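Local coordinates for Poly(A) RNA polymerase GLD2 (Rattus norvegicus, PDB 6LBK), which probably adds AMP from ATP to the 3' ends of selected cytoplasmic mRNAs, building poly(A) tails, and attaches single nucleotides to certain microRNAs, at residues K49-L52 with S53-L57; K72-L75 with C76-L80; N279-L283 with G284-L288. The protein carries 1 engineered substitution. All coordinates share one frame; numbering follows the deposited sequence.

Interaction 1: residues K49-L52 with S53-L57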
loop_
_atom_site.group_PDB
_atom_site.type_symbol
_atom_site.label_atom_id
_atom_site.label_comp_id
_atom_site.label_asym_id
_atom_site.label_seq_id
_atom_site.Cartn_x
_atom_site.Cartn_y
_atom_site.Cartn_z
ATOM N N LYS A 49 7.870 25.761 1.370
ATOM C CA LYS A 49 8.563 27.017 1.101
ATOM C C LYS A 49 8.856 27.232 -0.381
ATOM O O LYS A 49 9.167 28.361 -0.781
ATOM C CB LYS A 49 9.878 27.093 1.886
ATOM C CG LYS A 49 9.725 27.118 3.393
ATOM C CD LYS A 49 11.000 27.642 4.062
ATOM C CE LYS A 49 12.045 26.561 4.349
ATOM N NZ LYS A 49 13.157 27.110 5.215
ATOM N N ASP A 50 8.778 26.174 -1.186
ATOM C CA ASP A 50 9.095 26.148 -2.608
ATOM C C ASP A 50 7.886 25.666 -3.413
ATOM O O ASP A 50 6.896 25.164 -2.863
ATOM C CB ASP A 50 10.285 25.208 -2.858
ATOM C CG ASP A 50 10.036 23.773 -2.292
ATOM O OD1 ASP A 50 9.827 23.626 -1.057
ATOM O OD2 ASP A 50 10.007 22.797 -3.087
ATOM N N LYS A 51 7.995 25.750 -4.746
ATOM C CA LYS A 51 6.840 25.433 -5.590
ATOM C C LYS A 51 6.539 23.938 -5.610
ATOM O O LYS A 51 5.371 23.537 -5.565
ATOM C CB LYS A 51 7.066 25.947 -7.015
ATOM C CG LYS A 51 5.889 25.737 -7.983
ATOM C CD LYS A 51 6.332 26.101 -9.402
ATOM C CE LYS A 51 5.180 26.140 -10.409
ATOM N NZ LYS A 51 5.416 27.143 -11.539
ATOM N N LEU A 52 7.572 23.103 -5.733
ATOM C CA LEU A 52 7.360 21.662 -5.812
ATOM C C LEU A 52 6.700 21.124 -4.545
ATOM O O LEU A 52 5.738 20.346 -4.620
ATOM C CB LEU A 52 8.688 20.959 -6.102
ATOM C CG LEU A 52 8.685 19.438 -6.230
ATOM C CD1 LEU A 52 7.603 18.957 -7.188
ATOM C CD2 LEU A 52 10.057 18.931 -6.666
ATOM N N SER A 53 7.172 21.564 -3.371
ATOM C CA SER A 53 6.576 21.121 -2.113
ATOM C C SER A 53 5.115 21.560 -2.007
ATOM O O SER A 53 4.255 20.773 -1.582
ATOM C CB SER A 53 7.395 21.659 -0.930
ATOM O OG SER A 53 8.703 21.100 -0.878
ATOM N N GLN A 54 4.813 22.801 -2.418
ATOM C CA GLN A 54 3.432 23.285 -2.416
ATOM C C GLN A 54 2.549 22.462 -3.343
ATOM O O GLN A 54 1.387 22.197 -3.020
ATOM C CB GLN A 54 3.350 24.764 -2.811
ATOM C CG GLN A 54 3.425 25.743 -1.656
ATOM C CD GLN A 54 3.554 27.206 -2.114
ATOM O OE1 GLN A 54 3.225 27.554 -3.256
ATOM N NE2 GLN A 54 4.046 28.062 -1.220
ATOM N N GLN A 55 3.058 22.110 -4.531
ATOM C CA GLN A 55 2.281 21.287 -5.456
ATOM C C GLN A 55 2.046 19.895 -4.891
ATOM O O GLN A 55 0.996 19.300 -5.142
ATOM C CB GLN A 55 2.981 21.184 -6.812
ATOM C CG GLN A 55 2.855 22.414 -7.667
ATOM C CD GLN A 55 3.759 22.339 -8.850
ATOM O OE1 GLN A 55 4.876 21.836 -8.745
ATOM N NE2 GLN A 55 3.297 22.839 -9.991
ATOM N N ILE A 56 3.000 19.379 -4.113
ATOM C CA ILE A 56 2.841 18.059 -3.508
ATOM C C ILE A 56 1.760 18.106 -2.435
ATOM O O ILE A 56 0.931 17.197 -2.330
ATOM C CB ILE A 56 4.172 17.566 -2.917
ATOM C CG1 ILE A 56 5.196 17.286 -4.020
ATOM C CG2 ILE A 56 3.904 16.334 -1.999
ATOM C CD1 ILE A 56 6.558 16.902 -3.510
ATOM N N LEU A 57 1.746 19.176 -1.629
ATOM C CA LEU A 57 0.667 19.335 -0.657
ATOM C C LEU A 57 -0.677 19.600 -1.328
ATOM O O LEU A 57 -1.708 19.116 -0.848
ATOM C CB LEU A 57 0.986 20.441 0.339
ATOM C CG LEU A 57 1.980 19.910 1.352
ATOM C CD1 LEU A 57 2.523 21.054 2.146
ATOM C CD2 LEU A 57 1.302 18.948 2.235
#

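Interaction 2: residues K72-L75 with C76-L80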
loop_
_atom_site.group_PDB
_atom_site.type_symbol
_atom_site.label_atom_id
_atom_site.label_comp_id
_atom_site.label_asym_id
_atom_site.label_seq_id
_atom_site.Cartn_x
_atom_site.Cartn_y
_atom_site.Cartn_z
ATOM N N LYS A 72 -18.568 5.632 3.184
ATOM C CA LYS A 72 -19.279 4.789 2.211
ATOM C C LYS A 72 -18.659 3.396 2.125
ATOM O O LYS A 72 -19.371 2.384 1.991
ATOM C CB LYS A 72 -19.313 5.447 0.834
ATOM C CG LYS A 72 -20.566 6.301 0.599
ATOM C CD LYS A 72 -21.824 5.751 1.330
ATOM C CE LYS A 72 -22.637 4.623 0.613
ATOM N NZ LYS A 72 -23.878 4.240 1.433
ATOM N N LYS A 73 -17.334 3.320 2.244
ATOM C CA LYS A 73 -16.690 2.011 2.271
ATOM C C LYS A 73 -17.022 1.245 3.556
ATOM O O LYS A 73 -17.204 0.020 3.525
ATOM C CB LYS A 73 -15.178 2.174 2.075
ATOM C CG LYS A 73 -14.819 2.701 0.685
ATOM C CD LYS A 73 -13.334 2.770 0.525
ATOM C CE LYS A 73 -12.953 3.440 -0.744
ATOM N NZ LYS A 73 -11.472 3.463 -0.821
ATOM N N GLU A 74 -17.106 1.941 4.693
ATOM C CA GLU A 74 -17.412 1.256 5.938
ATOM C C GLU A 74 -18.877 0.791 5.973
ATOM O O GLU A 74 -19.182 -0.280 6.513
ATOM C CB GLU A 74 -17.080 2.172 7.119
ATOM C CG GLU A 74 -17.707 1.685 8.420
ATOM C CD GLU A 74 -17.096 0.383 8.891
ATOM O OE1 GLU A 74 -15.883 0.202 8.661
ATOM O OE2 GLU A 74 -17.825 -0.458 9.469
ATOM N N LEU A 75 -19.796 1.596 5.414
ATOM C CA LEU A 75 -21.195 1.189 5.305
ATOM C C LEU A 75 -21.326 -0.028 4.408
ATOM O O LEU A 75 -22.098 -0.955 4.704
ATOM C CB LEU A 75 -22.026 2.335 4.739
ATOM C CG LEU A 75 -22.121 3.540 5.636
ATOM C CD1 LEU A 75 -22.778 4.698 4.891
ATOM C CD2 LEU A 75 -22.907 3.114 6.864
ATOM N N CYS A 76 -20.538 -0.066 3.330
ATOM C CA CYS A 76 -20.544 -1.251 2.484
ATOM C C CYS A 76 -19.957 -2.471 3.205
ATOM O O CYS A 76 -20.484 -3.585 3.075
ATOM C CB CYS A 76 -19.800 -0.951 1.194
ATOM S SG CYS A 76 -19.815 -2.361 0.101
ATOM N N ARG A 77 -18.875 -2.276 3.980
ATOM C CA ARG A 77 -18.255 -3.370 4.727
ATOM C C ARG A 77 -19.220 -3.969 5.748
ATOM O O ARG A 77 -19.369 -5.195 5.839
ATOM C CB ARG A 77 -17.002 -2.880 5.455
ATOM C CG ARG A 77 -16.305 -4.005 6.199
ATOM C CD ARG A 77 -15.612 -3.575 7.463
ATOM N NE ARG A 77 -16.517 -2.955 8.418
ATOM C CZ ARG A 77 -17.331 -3.648 9.205
ATOM N NH1 ARG A 77 -17.352 -4.975 9.112
ATOM N NH2 ARG A 77 -18.118 -3.029 10.075
ATOM N N ALA A 78 -19.872 -3.117 6.539
ATOM C CA ALA A 78 -20.833 -3.608 7.522
ATOM C C ALA A 78 -22.026 -4.308 6.865
ATOM O O ALA A 78 -22.451 -5.381 7.328
ATOM C CB ALA A 78 -21.297 -2.452 8.392
ATOM N N GLN A 79 -22.569 -3.745 5.767
ATOM C CA GLN A 79 -23.706 -4.407 5.111
ATOM C C GLN A 79 -23.299 -5.755 4.545
ATOM O O GLN A 79 -24.045 -6.729 4.634
ATOM C CB GLN A 79 -24.304 -3.538 3.995
ATOM C CG GLN A 79 -25.343 -4.246 3.127
ATOM C CD GLN A 79 -26.645 -4.595 3.892
ATOM O OE1 GLN A 79 -27.026 -3.917 4.845
ATOM N NE2 GLN A 79 -27.331 -5.634 3.450
ATOM N N LEU A 80 -22.119 -5.837 3.963
ATOM C CA LEU A 80 -21.699 -7.107 3.407
ATOM C C LEU A 80 -21.384 -8.116 4.504
ATOM O O LEU A 80 -21.626 -9.306 4.325
ATOM C CB LEU A 80 -20.515 -6.896 2.471
ATOM C CG LEU A 80 -20.950 -6.255 1.154
ATOM C CD1 LEU A 80 -19.797 -6.264 0.164
ATOM C CD2 LEU A 80 -22.175 -6.964 0.552
#

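Interaction 3: residues N279-L283 with G284-L288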
loop_
_atom_site.group_PDB
_atom_site.type_symbol
_atom_site.label_atom_id
_atom_site.label_comp_id
_atom_site.label_asym_id
_atom_site.label_seq_id
_atom_site.Cartn_x
_atom_site.Cartn_y
_atom_site.Cartn_z
ATOM N N ASN A 279 15.981 15.221 10.534
ATOM C CA ASN A 279 16.039 15.598 9.119
ATOM C C ASN A 279 15.080 16.744 8.808
ATOM O O ASN A 279 13.868 16.613 9.024
ATOM C CB ASN A 279 15.705 14.407 8.231
ATOM C CG ASN A 279 15.693 14.779 6.768
ATOM O OD1 ASN A 279 14.702 15.298 6.274
ATOM N ND2 ASN A 279 16.785 14.502 6.063
ATOM N N GLU A 280 15.602 17.834 8.229
ATOM C CA GLU A 280 14.772 18.959 7.810
ATOM C C GLU A 280 14.476 18.986 6.306
ATOM O O GLU A 280 13.989 20.008 5.814
ATOM C CB GLU A 280 15.429 20.284 8.207
ATOM C CG GLU A 280 15.739 20.476 9.687
ATOM C CD GLU A 280 16.236 21.882 9.997
ATOM O OE1 GLU A 280 16.850 22.518 9.108
ATOM O OE2 GLU A 280 16.015 22.357 11.131
ATOM N N SER A 281 14.701 17.892 5.572
ATOM C CA SER A 281 14.394 17.900 4.142
ATOM C C SER A 281 12.909 18.164 3.911
ATOM O O SER A 281 12.053 17.491 4.496
ATOM C CB SER A 281 14.767 16.555 3.499
ATOM O OG SER A 281 16.080 16.121 3.811
ATOM N N SER A 282 12.596 19.128 3.042
ATOM C CA SER A 282 11.207 19.400 2.677
ATOM C C SER A 282 10.674 18.323 1.731
ATOM O O SER A 282 11.392 17.402 1.331
ATOM C CB SER A 282 11.067 20.795 2.087
ATOM O OG SER A 282 11.794 20.897 0.898
ATOM N N LEU A 283 9.377 18.430 1.395
ATOM C CA LEU A 283 8.714 17.409 0.574
ATOM C C LEU A 283 9.337 17.296 -0.817
ATOM O O LEU A 283 9.454 16.191 -1.363
ATOM C CB LEU A 283 7.220 17.714 0.430
ATOM C CG LEU A 283 6.274 17.384 1.601
ATOM C CD1 LEU A 283 4.844 17.790 1.204
ATOM C CD2 LEU A 283 6.356 15.935 2.070
ATOM N N GLY A 284 9.718 18.429 -1.421
ATOM C CA GLY A 284 10.324 18.388 -2.748
ATOM C C GLY A 284 11.740 17.843 -2.724
ATOM O O GLY A 284 12.123 17.055 -3.598
ATOM N N ASP A 285 12.518 18.210 -1.693
ATOM C CA ASP A 285 13.826 17.595 -1.460
ATOM C C ASP A 285 13.703 16.085 -1.301
ATOM O O ASP A 285 14.480 15.323 -1.891
ATOM C CB ASP A 285 14.499 18.207 -0.219
ATOM C CG ASP A 285 15.046 19.641 -0.458
ATOM O OD1 ASP A 285 15.306 20.020 -1.627
ATOM O OD2 ASP A 285 15.221 20.387 0.542
ATOM N N LEU A 286 12.696 15.629 -0.551
ATOM C CA LEU A 286 12.539 14.195 -0.307
ATOM C C LEU A 286 12.039 13.449 -1.535
ATOM O O LEU A 286 12.469 12.326 -1.788
ATOM C CB LEU A 286 11.609 13.967 0.874
ATOM C CG LEU A 286 12.247 14.359 2.198
ATOM C CD1 LEU A 286 11.145 14.563 3.235
ATOM C CD2 LEU A 286 13.244 13.284 2.623
ATOM N N LEU A 287 11.132 14.037 -2.312
ATOM C CA LEU A 287 10.695 13.357 -3.532
ATOM C C LEU A 287 11.848 13.238 -4.532
ATOM O O LEU A 287 12.020 12.187 -5.174
ATOM C CB LEU A 287 9.490 14.071 -4.150
ATOM C CG LEU A 287 9.014 13.581 -5.537
ATOM C CD1 LEU A 287 8.532 12.153 -5.552
ATOM C CD2 LEU A 287 8.007 14.557 -6.229
ATOM N N LEU A 288 12.647 14.306 -4.690
ATOM C CA LEU A 288 13.848 14.200 -5.517
ATOM C C LEU A 288 14.769 13.102 -4.994
ATOM O O LEU A 288 15.216 12.242 -5.763
ATOM C CB LEU A 288 14.576 15.546 -5.579
ATOM C CG LEU A 288 14.570 16.281 -6.915
ATOM C CD1 LEU A 288 15.511 17.470 -6.874
ATOM C CD2 LEU A 288 14.957 15.351 -8.015
#

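Interaction 1: residues K49-L52 with S53-L57
Gln54 N donates to Asp50 O over 3.2 Å, the first in a run of i to i+4 backbone bonds that opens helix 51-63. Gln55 N follows onto Lys51 O at 2.9 Å, and Ile56 N onto Leu52 O at the same length. Asp50 precedes the helix in an extended backbone conformation and is its N-cap. Its CG is turned between the backbone N and the carbonyl carbon (chi1 55°), which folds the carboxylate back over the first turn. There both oxygens are taken by one residue: Ser53 N reaches Asp50 OD2 at 3.1 Å, coming from above the carboxylate plane (58° out of it), while Ser53 OG donates to the syn lone pair of Asp50 OD1 at 2.8 Å. This double hold should restrict rotation of the carboxylate, and its negative charge probably suits the positive end of the helix dipole. Ser53 OG, for its part, also receives Gly284 N of helix 283-297. Beside the cap, the extended chains of Lys51 and Gln55 pass each other at a slant, with Lys51 CE 3.8 Å from Gln55 NE2. The Gln55 amide is held elsewhere, OE1 by Leu367 N and NE2 by Asp366 OD1, and Lys51 NZ forms a long, weak ion pair with the same aspartate. On the buried side, Ile56 CG1 sits 3.2 Å from Leu52 O, and its methyl CD1 lies 4.3 Å from Leu52 CG. That side continues into the protein interior: Ile56 packs on Leu283 and Leu287 of helix 283-297, Leu57 joins it against Pro202 at the start of helix 200-213, and Leu52 rests on Leu367 in the segment that follows helix 344-363.

Interaction 2: residues K72-L75 with C76-L80
Lys72 O accepts from Cys76 N at 3.0 Å in the middle of helix 67-85, which packs on the mixed five-stranded sheet of the nucleotidyltransferase palm domain; Cys76 itself faces Phe174 on the sheet side. Beyond this backbone link the Lys72 side chain bends away to touch Val169 and Ser170. Lys73 O takes Arg77 N at 2.9 Å, but the lysine's own extended chain runs inward over Val172 and Phe174 of strand 172-178 and Leu95 of strand 91-96. Its NZ donates to Ser108 O, just before strand 110-116, which carries Asp111, and the side chain of Lys73 lies about 6 Å from that of Asp109; Asp109 and Asp111 are assigned to the catalytic magnesium by similarity. Glu74 then provides the side-chain link of this turn, an i to i+3 salt bridge with Arg77. Although its CB points away, a bend at chi2 (67°) brings the carboxylate round to lie alongside the arginine. The guanidinium meets it side-on, with NE and NH2 converging on the single atom Glu74 OE2: Arg77 NH2 donates to its syn lone pair at 2.7 Å, and Arg77 NE reaches it at 3.0 Å. A weak further bond joins Arg77 NE to Glu74 OE1 at 3.2 Å. The two planes stand 42° apart, yet OE2 stays close to the guanidinium plane. Arg77 NH1 is bonded to Leu93 O, so the arginine also ties the helix to edge strand 91-96. Leu75 O receives Gln79 N at 3.0 Å, and Gln79 CB lies 3.5 Å from that same Leu75 O.

Interaction 3: residues N279-L283 with G284-L288
Ser281 and Leu286 pack together at the start of helix 283-297: Leu286 CG lies 3.6 Å from Ser281 CB, and one leucine methyl, CD1, comes within 3.3 Å of Ser281 O. With its CG anti to the carbonyl carbon (chi1 -71°), Leu286 leans back over the incoming loop. Beside this pair, Ser282 OG points to Asp285 OD2 in a weak hydrogen bond of 3.5 Å. Ser282 is the N-cap residue, but its hydroxyl, set between the backbone N and carbonyl carbon (chi1 63°), makes no capping bond to the first turn. The helix backbone begins here nonetheless, with Leu286 N on Ser282 O at 2.9 Å and Leu287 N on Leu283 O. Further out, Asn279 shapes the approach: Asn279 OD1 accepts from Ser281 N at 2.7 Å, with the donor well above the carbonyl plane, and closes an Asx turn. The same amide turns its other arm to Ser281, Asn279 ND2 donating to Ser281 OG at 2.9 Å with the hydroxyl near the amide plane. Arg199 braces this loop from outside, its guanidinium reaching Asn279 O and Ser281 O. Leu287 is buried against Leu203 and Ile207 of helix 200-213 and Leu361 of helix 344-363, while Leu286 reaches Leu240. The whole is a helix N-terminus led in by an Asx turn, with the side chain of the residue before the N-cap, Ser281, packed on that of the fourth helical residue, Leu286, at the start of the PAP-associated region.

Interactions 1 and 3 are two helix starts set against each other, their centres about 10 Å apart. A probable hydrogen bond of 2.9 Å from Gly284 N to Ser53 OG joins them, and Leu57 CG packs at 3.6 Å on Leu283 CD1, so residues far apart in sequence share one buried seam. Interaction 2 stands apart: its centre is about 35 Å from that of 49-57 and about 37 Å from that of 279-288, on the opposite side of the chain's centre from the latter. Of the three, it alone lies near the probable catalytic magnesium site, through Lys73.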